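Glutathione s-transferase I (Zea mays, PDB 1AXD) catalyses the conjugation of glutathione to electrophilic compounds, and in maize serves in the detoxification of herbicides. Local coordinates at residues 165-170 and 190-195; 14-19 and 99-104; 113-118 and 128-133. All blocks are in the same frame, centred on the assembly; numbering follows the deposited sequence.

Contact 1 of 3, residues 165-170 and 190-195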
loop_
_atom_site.group_PDB
_atom_site.type_symbol
_atom_site.label_atom_id
_atom_site.label_comp_id
_atom_site.label_asym_id
_atom_site.label_seq_id
_atom_site.Cartn_x
_atom_site.Cartn_y
_atom_site.Cartn_z
ATOM N N LEU A 165 8.711 -10.735 -5.491
ATOM C CA LEU A 165 7.703 -11.162 -6.472
ATOM C C LEU A 165 6.746 -10.058 -6.828
ATOM O O LEU A 165 6.300 -9.994 -7.963
ATOM C CB LEU A 165 6.878 -12.349 -5.949
ATOM C CG LEU A 165 7.431 -13.741 -5.622
ATOM C CD1 LEU A 165 8.631 -14.056 -6.524
ATOM C CD2 LEU A 165 7.834 -13.822 -4.167
ATOM N N ASN A 166 6.437 -9.187 -5.872
ATOM C CA ASN A 166 5.506 -8.087 -6.102
ATOM C C ASN A 166 5.957 -7.091 -7.160
ATOM O O ASN A 166 5.168 -6.249 -7.557
ATOM C CB ASN A 166 5.218 -7.364 -4.783
ATOM C CG ASN A 166 4.144 -8.054 -3.944
ATOM O OD1 ASN A 166 3.749 -9.174 -4.227
ATOM N ND2 ASN A 166 3.665 -7.365 -2.908
ATOM N N HIS A 167 7.219 -7.171 -7.586
ATOM C CA HIS A 167 7.782 -6.273 -8.604
ATOM C C HIS A 167 7.781 -6.878 -9.991
ATOM O O HIS A 167 8.061 -6.166 -10.930
ATOM C CB HIS A 167 9.250 -5.969 -8.304
ATOM C CG HIS A 167 9.486 -5.064 -7.137
ATOM N ND1 HIS A 167 9.628 -5.528 -5.846
ATOM C CD2 HIS A 167 9.699 -3.728 -7.079
ATOM C CE1 HIS A 167 9.917 -4.518 -5.044
ATOM N NE2 HIS A 167 9.967 -3.415 -5.768
ATOM N N VAL A 168 7.493 -8.166 -10.148
ATOM C CA VAL A 168 7.589 -8.728 -11.479
ATOM C C VAL A 168 6.630 -8.274 -12.518
ATOM O O VAL A 168 7.094 -7.821 -13.555
ATOM C CB VAL A 168 7.782 -10.288 -11.498
ATOM C CG1 VAL A 168 8.710 -10.739 -10.362
ATOM C CG2 VAL A 168 6.469 -11.027 -11.481
ATOM N N SER A 169 5.320 -8.308 -12.245
ATOM C CA SER A 169 4.301 -7.916 -13.232
ATOM C C SER A 169 4.525 -6.568 -13.902
ATOM O O SER A 169 4.275 -6.458 -15.093
ATOM C CB SER A 169 2.890 -7.997 -12.645
ATOM O OG SER A 169 2.746 -7.099 -11.564
ATOM N N VAL A 170 4.942 -5.545 -13.159
ATOM C CA VAL A 170 5.213 -4.257 -13.788
ATOM C C VAL A 170 6.547 -4.262 -14.478
ATOM O O VAL A 170 6.673 -3.634 -15.521
ATOM C CB VAL A 170 5.201 -3.066 -12.799
ATOM C CG1 VAL A 170 3.774 -2.781 -12.329
ATOM C CG2 VAL A 170 6.135 -3.327 -11.623
ATOM N N LYS A 190 19.861 -5.293 -12.028
ATOM C CA LYS A 190 19.855 -6.097 -13.254
ATOM C C LYS A 190 20.044 -7.557 -12.955
ATOM O O LYS A 190 19.256 -8.371 -13.415
ATOM C CB LYS A 190 20.949 -5.628 -14.209
ATOM C CG LYS A 190 21.084 -6.464 -15.483
ATOM C CD LYS A 190 20.062 -6.104 -16.564
ATOM C CE LYS A 190 18.684 -6.728 -16.334
ATOM N NZ LYS A 190 18.673 -8.223 -16.409
ATOM N N ALA A 191 21.079 -7.888 -12.192
ATOM C CA ALA A 191 21.349 -9.275 -11.819
ATOM C C ALA A 191 20.148 -9.830 -11.113
ATOM O O ALA A 191 19.686 -10.905 -11.456
ATOM C CB ALA A 191 22.596 -9.336 -10.923
ATOM N N TRP A 192 19.655 -9.076 -10.136
ATOM C CA TRP A 192 18.474 -9.413 -9.340
ATOM C C TRP A 192 17.285 -9.750 -10.225
ATOM O O TRP A 192 16.632 -10.760 -9.997
ATOM C CB TRP A 192 18.146 -8.210 -8.438
ATOM C CG TRP A 192 16.807 -8.235 -7.776
ATOM C CD1 TRP A 192 16.416 -9.032 -6.740
ATOM C CD2 TRP A 192 15.694 -7.388 -8.077
ATOM N NE1 TRP A 192 15.130 -8.731 -6.376
ATOM C CE2 TRP A 192 14.662 -7.725 -7.180
ATOM C CE3 TRP A 192 15.472 -6.369 -9.016
ATOM C CZ2 TRP A 192 13.419 -7.080 -7.192
ATOM C CZ3 TRP A 192 14.246 -5.729 -9.028
ATOM C CH2 TRP A 192 13.234 -6.086 -8.121
ATOM N N TRP A 193 17.018 -8.907 -11.217
ATOM C CA TRP A 193 15.914 -9.119 -12.144
ATOM C C TRP A 193 16.114 -10.360 -12.985
ATOM O O TRP A 193 15.141 -11.001 -13.341
ATOM C CB TRP A 193 15.748 -7.894 -13.043
ATOM C CG TRP A 193 14.712 -8.064 -14.096
ATOM C CD1 TRP A 193 14.877 -7.905 -15.436
ATOM C CD2 TRP A 193 13.357 -8.484 -13.901
ATOM N NE1 TRP A 193 13.712 -8.211 -16.091
ATOM C CE2 TRP A 193 12.762 -8.572 -15.173
ATOM C CE3 TRP A 193 12.588 -8.801 -12.771
ATOM C CZ2 TRP A 193 11.436 -8.966 -15.352
ATOM C CZ3 TRP A 193 11.268 -9.192 -12.950
ATOM C CH2 TRP A 193 10.709 -9.273 -14.231
ATOM N N SER A 194 17.354 -10.679 -13.332
ATOM C CA SER A 194 17.633 -11.873 -14.127
ATOM C C SER A 194 17.400 -13.100 -13.275
ATOM O O SER A 194 16.839 -14.077 -13.760
ATOM C CB SER A 194 19.080 -11.859 -14.626
ATOM O OG SER A 194 19.386 -10.632 -15.265
ATOM N N GLY A 195 17.819 -13.045 -12.015
ATOM C CA GLY A 195 17.629 -14.177 -11.134
ATOM C C GLY A 195 16.162 -14.524 -11.034
ATOM O O GLY A 195 15.788 -15.684 -11.090
#

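Contact 2 of 3, residues 14-19 and 99-104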
loop_
_atom_site.group_PDB
_atom_site.type_symbol
_atom_site.label_atom_id
_atom_site.label_comp_id
_atom_site.label_asym_id
_atom_site.label_seq_id
_atom_site.Cartn_x
_atom_site.Cartn_y
_atom_site.Cartn_z
ATOM N N LEU A 14 -3.440 -8.063 -11.822
ATOM C CA LEU A 14 -3.882 -9.441 -11.674
ATOM C C LEU A 14 -2.721 -10.344 -11.810
ATOM O O LEU A 14 -2.724 -11.424 -11.222
ATOM C CB LEU A 14 -4.903 -9.788 -12.743
ATOM C CG LEU A 14 -5.715 -8.595 -13.197
ATOM C CD1 LEU A 14 -6.686 -9.036 -14.236
ATOM C CD2 LEU A 14 -6.464 -7.983 -12.048
ATOM N N THR A 15 -1.736 -9.950 -12.614
ATOM C CA THR A 15 -0.560 -10.782 -12.784
ATOM C C THR A 15 0.342 -10.662 -11.588
ATOM O O THR A 15 1.187 -11.506 -11.396
ATOM C CB THR A 15 0.147 -10.536 -14.139
ATOM O OG1 THR A 15 0.430 -9.142 -14.313
ATOM C CG2 THR A 15 -0.773 -10.986 -15.281
ATOM N N ARG A 16 0.130 -9.660 -10.748
ATOM C CA ARG A 16 0.920 -9.542 -9.525
ATOM C C ARG A 16 0.435 -10.704 -8.648
ATOM O O ARG A 16 1.244 -11.385 -8.047
ATOM C CB ARG A 16 0.669 -8.187 -8.835
ATOM C CG ARG A 16 1.557 -7.936 -7.621
ATOM C CD ARG A 16 1.460 -6.517 -7.086
ATOM N NE ARG A 16 1.856 -5.495 -8.059
ATOM C CZ ARG A 16 1.040 -4.549 -8.521
ATOM N NH1 ARG A 16 -0.216 -4.492 -8.110
ATOM N NH2 ARG A 16 1.479 -3.646 -9.380
ATOM N N CYS A 17 -0.874 -10.954 -8.656
ATOM C CA CYS A 17 -1.493 -12.035 -7.902
ATOM C C CYS A 17 -1.093 -13.353 -8.478
ATOM O O CYS A 17 -0.843 -14.276 -7.719
ATOM C CB CYS A 17 -3.017 -11.928 -7.970
ATOM S SG CYS A 17 -3.690 -10.391 -7.372
ATOM N N ALA A 18 -1.080 -13.468 -9.808
ATOM C CA ALA A 18 -0.703 -14.717 -10.469
ATOM C C ALA A 18 0.693 -15.091 -10.137
ATOM O O ALA A 18 0.966 -16.265 -9.989
ATOM C CB ALA A 18 -0.912 -14.614 -11.987
ATOM N N THR A 19 1.573 -14.111 -9.956
ATOM C CA THR A 19 2.965 -14.388 -9.616
ATOM C C THR A 19 3.072 -15.079 -8.279
ATOM O O THR A 19 3.764 -16.076 -8.175
ATOM C CB THR A 19 3.790 -13.098 -9.528
ATOM O OG1 THR A 19 3.576 -12.316 -10.703
ATOM C CG2 THR A 19 5.296 -13.430 -9.404
ATOM N N GLU A 99 5.858 -2.188 0.790
ATOM C CA GLU A 99 5.325 -0.837 0.720
ATOM C C GLU A 99 6.101 0.017 -0.238
ATOM O O GLU A 99 5.510 0.848 -0.906
ATOM C CB GLU A 99 5.308 -0.198 2.109
ATOM C CG GLU A 99 4.240 -0.723 3.058
ATOM C CD GLU A 99 2.835 -0.448 2.564
ATOM O OE1 GLU A 99 2.466 0.738 2.431
ATOM O OE2 GLU A 99 2.095 -1.422 2.308
ATOM N N VAL A 100 7.413 -0.171 -0.313
ATOM C CA VAL A 100 8.246 0.602 -1.236
ATOM C C VAL A 100 7.839 0.333 -2.676
ATOM O O VAL A 100 7.759 1.270 -3.453
ATOM C CB VAL A 100 9.749 0.280 -1.062
ATOM C CG1 VAL A 100 10.571 0.970 -2.166
ATOM C CG2 VAL A 100 10.230 0.730 0.336
ATOM N N GLU A 101 7.590 -0.928 -3.028
ATOM C CA GLU A 101 7.167 -1.287 -4.382
ATOM C C GLU A 101 5.985 -0.486 -4.787
ATOM O O GLU A 101 5.977 0.078 -5.867
ATOM C CB GLU A 101 6.788 -2.764 -4.437
ATOM C CG GLU A 101 6.165 -3.205 -5.749
ATOM C CD GLU A 101 4.645 -3.307 -5.688
ATOM O OE1 GLU A 101 4.114 -3.966 -4.758
ATOM O OE2 GLU A 101 3.979 -2.737 -6.578
ATOM N N ALA A 102 5.005 -0.398 -3.900
ATOM C CA ALA A 102 3.769 0.309 -4.179
ATOM C C ALA A 102 3.885 1.769 -4.170
ATOM O O ALA A 102 3.400 2.404 -5.072
ATOM C CB ALA A 102 2.664 -0.166 -3.192
ATOM N N ASN A 103 4.562 2.315 -3.178
ATOM C CA ASN A 103 4.692 3.759 -3.032
ATOM C C ASN A 103 5.896 4.400 -3.636
ATOM O O ASN A 103 6.017 5.615 -3.567
ATOM C CB ASN A 103 4.651 4.096 -1.543
ATOM C CG ASN A 103 3.520 3.398 -0.823
ATOM O OD1 ASN A 103 3.702 2.876 0.254
ATOM N ND2 ASN A 103 2.344 3.389 -1.429
ATOM N N GLN A 104 6.779 3.608 -4.238
ATOM C CA GLN A 104 8.006 4.134 -4.820
ATOM C C GLN A 104 8.254 3.680 -6.218
ATOM O O GLN A 104 8.237 4.489 -7.128
ATOM C CB GLN A 104 9.183 3.701 -3.955
ATOM C CG GLN A 104 10.216 4.749 -3.754
ATOM C CD GLN A 104 9.720 5.880 -2.893
ATOM O OE1 GLN A 104 9.143 5.660 -1.838
ATOM N NE2 GLN A 104 9.964 7.104 -3.335
#

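Contact 3 of 3, residues 113-118 and 128-133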
loop_
_atom_site.group_PDB
_atom_site.type_symbol
_atom_site.label_atom_id
_atom_site.label_comp_id
_atom_site.label_asym_id
_atom_site.label_seq_id
_atom_site.Cartn_x
_atom_site.Cartn_y
_atom_site.Cartn_z
ATOM N N LEU A 113 4.603 3.158 -18.014
ATOM C CA LEU A 113 4.000 2.019 -18.683
ATOM C C LEU A 113 2.787 2.376 -19.479
ATOM O O LEU A 113 2.539 1.758 -20.489
ATOM C CB LEU A 113 3.705 0.909 -17.673
ATOM C CG LEU A 113 4.948 0.383 -16.946
ATOM C CD1 LEU A 113 4.611 -0.899 -16.191
ATOM C CD2 LEU A 113 6.079 0.095 -17.966
ATOM N N PHE A 114 2.055 3.399 -19.067
ATOM C CA PHE A 114 0.861 3.829 -19.787
ATOM C C PHE A 114 1.214 4.571 -21.084
ATOM O O PHE A 114 0.710 4.217 -22.140
ATOM C CB PHE A 114 0.004 4.716 -18.877
ATOM C CG PHE A 114 -1.098 5.448 -19.594
ATOM C CD1 PHE A 114 -2.159 4.749 -20.183
ATOM C CD2 PHE A 114 -1.084 6.844 -19.677
ATOM C CE1 PHE A 114 -3.187 5.426 -20.843
ATOM C CE2 PHE A 114 -2.110 7.538 -20.337
ATOM C CZ PHE A 114 -3.163 6.826 -20.921
ATOM N N GLN A 115 2.069 5.587 -20.992
ATOM C CA GLN A 115 2.472 6.375 -22.152
ATOM C C GLN A 115 3.155 5.540 -23.168
ATOM O O GLN A 115 2.759 5.547 -24.321
ATOM C CB GLN A 115 3.412 7.504 -21.723
ATOM C CG GLN A 115 2.774 8.532 -20.824
ATOM C CD GLN A 115 1.634 9.247 -21.500
ATOM O OE1 GLN A 115 1.707 9.570 -22.667
ATOM N NE2 GLN A 115 0.575 9.498 -20.760
ATOM N N VAL A 116 4.177 4.817 -22.736
ATOM C CA VAL A 116 4.959 3.973 -23.613
ATOM C C VAL A 116 4.249 2.718 -24.054
ATOM O O VAL A 116 4.546 2.214 -25.127
ATOM C CB VAL A 116 6.319 3.619 -22.926
ATOM C CG1 VAL A 116 7.040 2.462 -23.653
ATOM C CG2 VAL A 116 7.230 4.853 -22.906
ATOM N N LEU A 117 3.280 2.241 -23.285
ATOM C CA LEU A 117 2.629 0.996 -23.651
ATOM C C LEU A 117 1.136 1.008 -23.889
ATOM O O LEU A 117 0.710 0.684 -24.987
ATOM C CB LEU A 117 3.002 -0.068 -22.615
ATOM C CG LEU A 117 2.963 -1.556 -22.950
ATOM C CD1 LEU A 117 4.005 -1.883 -24.033
ATOM C CD2 LEU A 117 3.269 -2.351 -21.671
ATOM N N ILE A 118 0.336 1.394 -22.904
ATOM C CA ILE A 118 -1.111 1.367 -23.090
ATOM C C ILE A 118 -1.611 2.359 -24.103
ATOM O O ILE A 118 -2.258 1.961 -25.057
ATOM C CB ILE A 118 -1.867 1.558 -21.759
ATOM C CG1 ILE A 118 -1.231 0.703 -20.657
ATOM C CG2 ILE A 118 -3.344 1.167 -21.937
ATOM C CD1 ILE A 118 -1.170 -0.787 -20.970
ATOM N N GLN A 128 6.273 12.100 -24.571
ATOM C CA GLN A 128 7.625 12.054 -24.042
ATOM C C GLN A 128 7.768 12.900 -22.798
ATOM O O GLN A 128 8.506 12.521 -21.915
ATOM C CB GLN A 128 8.636 12.490 -25.103
ATOM C CG GLN A 128 10.071 12.047 -24.813
ATOM C CD GLN A 128 10.257 10.538 -24.925
ATOM O OE1 GLN A 128 9.516 9.868 -25.632
ATOM N NE2 GLN A 128 11.262 10.004 -24.227
ATOM N N LYS A 129 7.038 14.008 -22.712
ATOM C CA LYS A 129 7.110 14.896 -21.552
ATOM C C LYS A 129 6.966 14.093 -20.304
ATOM O O LYS A 129 7.870 14.091 -19.474
ATOM C CB LYS A 129 5.989 15.944 -21.610
ATOM C CG LYS A 129 5.962 16.777 -22.894
ATOM C CD LYS A 129 4.780 17.756 -22.933
ATOM C CE LYS A 129 4.793 18.581 -24.223
ATOM N NZ LYS A 129 3.767 19.660 -24.248
ATOM N N VAL A 130 5.845 13.384 -20.206
ATOM C CA VAL A 130 5.529 12.537 -19.066
ATOM C C VAL A 130 6.590 11.451 -18.865
ATOM O O VAL A 130 7.050 11.265 -17.749
ATOM C CB VAL A 130 4.129 11.908 -19.249
ATOM C CG1 VAL A 130 3.790 10.970 -18.089
ATOM C CG2 VAL A 130 3.080 13.011 -19.345
ATOM N N VAL A 131 7.000 10.780 -19.934
ATOM C CA VAL A 131 8.009 9.736 -19.821
ATOM C C VAL A 131 9.303 10.251 -19.259
ATOM O O VAL A 131 9.829 9.645 -18.350
ATOM C CB VAL A 131 8.274 9.050 -21.184
ATOM C CG1 VAL A 131 9.472 8.072 -21.083
ATOM C CG2 VAL A 131 7.005 8.302 -21.642
ATOM N N ASP A 132 9.792 11.382 -19.756
ATOM C CA ASP A 132 11.053 11.953 -19.287
ATOM C C ASP A 132 11.118 12.283 -17.819
ATOM O O ASP A 132 12.107 11.950 -17.184
ATOM C CB ASP A 132 11.432 13.189 -20.107
ATOM C CG ASP A 132 11.908 12.847 -21.518
ATOM O OD1 ASP A 132 12.182 11.659 -21.820
ATOM O OD2 ASP A 132 12.026 13.787 -22.329
ATOM N N GLU A 133 10.088 12.919 -17.268
ATOM C CA GLU A 133 10.125 13.266 -15.855
ATOM C C GLU A 133 9.960 12.092 -14.962
ATOM O O GLU A 133 10.587 12.043 -13.916
ATOM C CB GLU A 133 9.116 14.364 -15.511
ATOM C CG GLU A 133 7.667 13.993 -15.654
ATOM C CD GLU A 133 6.758 15.087 -15.129
ATOM O OE1 GLU A 133 6.556 16.085 -15.858
ATOM O OE2 GLU A 133 6.261 14.953 -13.986
#

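Contact 1 of 3, residues 165-170 and 190-195
His167 meets Trp192 from its first side-chain carbon onward. Its CB lies 4.0 Å from Trp192 CH2, approaching the indole obliquely, and the same indole carbon stands over one face of the imidazole, offset toward its rim and 4.0 Å from His167 CG. The result is a T-shaped stack in which the edge of Trp192 points at the face of His167, the planes at 83°. Further out along the imidazole the contacts turn polar: ND1 makes a weak hydrogen bond to Ala163 O, and at the tip NE2 is hydrogen-bonded to Tyr145 OH, so both nitrogens of this buried ring are engaged. Histidine suits the place because it offers an aromatic face and two polar edge atoms at once. Trp192 NE1 in turn is hydrogen-bonded to Asp164 OD1.

The next residue on each side, Val168 and Trp193, makes an apolar contact. With CG anti to the backbone N (chi1 175°), Trp193 extends its six-membered ring until CZ3 comes 3.9 Å from Val168 CB, which sits in the ring plane at its edge; Phe175 adds an edge-to-face partner. An alanine in place of Trp193 would probably open a gap beside Val168 and leave Phe175 without its aromatic mate. Helix 187-198 is thereby joined through two consecutive tryptophans to the turn leading into helix 168-174, within the all-helical C-terminal domain of the glutathione transferase fold.

Contact 2 of 3, residues 14-19 and 99-104
Arg16 and Glu101 reach for each other from opposite directions; both side chains are buried, and they bridge backbones whose nearest CA atoms, those of these two residues, are 11.6 Å apart. Their guanidinium and carboxylate planes are 25° apart, and Glu101 OE2 sits over one face of the guanidinium, 3.8 Å from Arg16 NE. This is a long salt bridge of charge alone, since no N-H is aimed at the oxygen. Both chains leave with CG anti to the backbone N (chi1 -175° for Arg16), then bend, at chi3 in the arginine and chi2 in the glutamate.

Each group has other partners. Arg16 NE gives a weak hydrogen bond to Asn166 O, while Glu101 OE2 is hydrogen-bonded to Thr106 OG1 and forms a second salt bridge with Arg68. Two arginines near one buried carboxylate would probably help to keep it ionised. Long, charged side chains suit a gap of this width, since each can reach across and still meet further partners. The pair ties the first helix of the thioredoxin-like N-terminal domain to the long helix 88-122, at the interdomain interface characteristic of glutathione transferases.

Contact 3 of 3, residues 113-118 and 128-133
Gln115 is the residue with a flat end that touches the opposite helix, yet its amide is not what meets Val130 and Val131: they pack on its methylene stem. The amide oxygen OE1 accepts a hydrogen bond from Asp127 N, just before 128-133. A pair of flat groups also lies within 128-133, where Gln128 NE2 donates to Asp132 OD1 at 3.1 Å with an N-H...O angle of 150°. The donor stands above the carboxylate plane, 37° out of it, and the same nitrogen is also hydrogen-bonded to Tyr179 OH.

The contact proper is aliphatic. Gln115 CG lies 3.8 Å from Val130 CG1, the two side chains crossing at about a right angle. Val131 CG2 serves two partners: it is 3.7 Å from Gln115 CB and equally close to Val116 CG2. The bend of Gln115 at chi2 lets the stem stay against the valines while the amide turns to the backbone of Asp127. Compact, branched valines suit a place where the segment axes approach to 9.3 Å, crossing at -130°.

Glutamine likewise suits the border, being apolar near the backbone and polar at the end. The chemistry implies a division of labour: nondirectional dispersion packing holds the two crossing helices together, while the amide, with Gln115 O bonded to Thr126 OG1, ties down the end of the connection next to 128-133.

In the fold
From the N terminus, contact 2 closes first and widest: residues 14-19 meet 99-104 across 79 residues that hold three of the four strands of the sheet and helix 67-78. Helix 88-122 then carries the chain on to contact 3, a short closure over nine residues that turns into helix 128-151. Contact 1 comes last, spanning the 19 residues between 165-170 and 190-195. The three loops follow in series, neither nested nor crossing. In space contact 1 touches both of the others, Ser169 and Val168 packing on Thr15 and Thr19 of contact 2 and Val170 on Leu113 of contact 3, while contacts 2 and 3 do not meet. Contact 2 joins the two domains; the others shape the helical one.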